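Side-chain contact in PncC family amidohydrolase (Enterobacter asburiae, PDB 6L19), which probably hydrolyses the amide of nicotinamide mononucleotide, as some PncC-family amidohydrolases do in pyridine nucleotide recycling: residues 19-22 against 23-27. The protein carries 3 engineered substitutions. Sequence-based numbering, arbitrary orientation.
Sequences LASK and LTDLG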
loop_
_atom_site.group_PDB
_atom_site.type_symbol
_atom_site.label_atom_id
_atom_site.label_comp_id
_atom_site.label_asym_id
_atom_site.label_seq_id
_atom_site.Cartn_x
_atom_site.Cartn_y
_atom_site.Cartn_z
ATOM N N LEU A 19 17.725 -6.606 3.609
ATOM C CA LEU A 19 16.653 -7.542 3.293
ATOM C C LEU A 19 16.609 -7.837 1.796
ATOM O O LEU A 19 16.437 -8.993 1.397
ATOM C CB LEU A 19 15.326 -6.975 3.791
ATOM C CG LEU A 19 14.120 -7.883 3.867
ATOM C CD1 LEU A 19 14.430 -9.070 4.769
ATOM C CD2 LEU A 19 12.928 -7.061 4.389
ATOM N N ALA A 20 16.804 -6.811 0.957
ATOM C CA ALA A 20 16.845 -7.011 -0.492
ATOM C C ALA A 20 17.868 -8.080 -0.879
ATOM O O ALA A 20 17.600 -8.966 -1.704
ATOM C CB ALA A 20 17.173 -5.682 -1.187
ATOM N N SER A 21 19.053 -8.009 -0.286
ATOM C CA SER A 21 20.098 -8.965 -0.629
ATOM C C SER A 21 19.774 -10.360 -0.085
ATOM O O SER A 21 19.946 -11.356 -0.795
ATOM C CB SER A 21 21.449 -8.437 -0.125
ATOM O OG SER A 21 22.304 -9.488 0.271
ATOM N N LYS A 22 19.262 -10.455 1.153
ATOM C CA LYS A 22 18.826 -11.757 1.669
ATOM C C LYS A 22 17.757 -12.385 0.778
ATOM O O LYS A 22 17.808 -13.584 0.492
ATOM C CB LYS A 22 18.287 -11.621 3.093
ATOM C CG LYS A 22 19.336 -11.473 4.178
ATOM C CD LYS A 22 19.924 -12.798 4.567
ATOM C CE LYS A 22 21.088 -12.606 5.526
ATOM N NZ LYS A 22 21.446 -13.877 6.206
ATOM N N LEU A 23 16.790 -11.586 0.316
ATOM C CA LEU A 23 15.674 -12.127 -0.458
ATOM C C LEU A 23 16.100 -12.495 -1.876
ATOM O O LEU A 23 15.773 -13.584 -2.369
ATOM C CB LEU A 23 14.525 -11.118 -0.494
ATOM C CG LEU A 23 13.868 -10.810 0.863
ATOM C CD1 LEU A 23 12.940 -9.589 0.760
ATOM C CD2 LEU A 23 13.124 -12.016 1.402
ATOM N N THR A 24 16.789 -11.582 -2.568
ATOM C CA THR A 24 17.168 -11.870 -3.948
ATOM C C THR A 24 18.145 -13.036 -4.026
ATOM O O THR A 24 18.142 -13.770 -5.018
ATOM C CB THR A 24 17.762 -10.631 -4.634
ATOM O OG1 THR A 24 18.896 -10.162 -3.895
ATOM C CG2 THR A 24 16.722 -9.537 -4.761
ATOM N N ASP A 25 18.948 -13.256 -2.980
ATOM C CA ASP A 25 19.854 -14.405 -2.979
ATOM C C ASP A 25 19.111 -15.717 -3.231
ATOM O O ASP A 25 19.633 -16.620 -3.899
ATOM C CB ASP A 25 20.612 -14.484 -1.648
ATOM C CG ASP A 25 21.843 -13.567 -1.602
ATOM O OD1 ASP A 25 22.189 -12.949 -2.633
ATOM O OD2 ASP A 25 22.459 -13.454 -0.518
ATOM N N LEU A 26 17.890 -15.844 -2.706
ATOM C CA LEU A 26 17.115 -17.077 -2.807
ATOM C C LEU A 26 15.898 -16.921 -3.708
ATOM O O LEU A 26 15.009 -17.779 -3.691
ATOM C CB LEU A 26 16.692 -17.542 -1.410
ATOM C CG LEU A 26 17.850 -18.147 -0.610
ATOM C CD1 LEU A 26 17.555 -18.339 0.877
ATOM C CD2 LEU A 26 18.225 -19.478 -1.234
ATOM N N GLY A 27 15.841 -15.855 -4.503
ATOM C CA GLY A 27 14.646 -15.578 -5.285
ATOM C C GLY A 27 13.374 -15.432 -4.468
ATOM O O GLY A 27 12.284 -15.659 -4.997
HETATM O O HOH W 1 22.852 -11.310 2.059
#
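The carboxylate of Asp25 turns one face to the backbone carbonyl of Ser21: Ser21 O stands 3.0 Å from Asp25 CG, almost perpendicularly above it and equally far from both carboxylate oxygens. This is acceptor against acceptor, so no hydrogen bond forms; the same Ser21 O instead takes the amide of Asp25. Asp25 CG lies beside its own backbone N (chi1 -83°), which folds the group back over the preceding turn. A water bound to Ser21 OG also reaches Asp25 OD2, a weak bond at 3.4 Å.

Ala20 O takes two donors from Thr24, tilted moderately to opposite sides of its carbonyl plane. Thr24 N bonds to Ala20 O at 2.9 Å (N-H...O 168°), while Thr24 OG1 approaches the same oxygen from the other side at 2.8 Å. A chi1 of 58° turns the hydroxyl back to that carbonyl.

On the buried side, Leu19 CG meets Leu23 CD1 at 3.7 Å, the two side chains crossing at a slant, with Leu159 and Leu162 of helix 147-165 against Leu19 and Phe54 against Leu23. Gly27, with positive phi, brings its N to Thr24 O (3.1 Å), and Leu28 N bonds to Leu23 O: a Schellman motif closing helix 12-25.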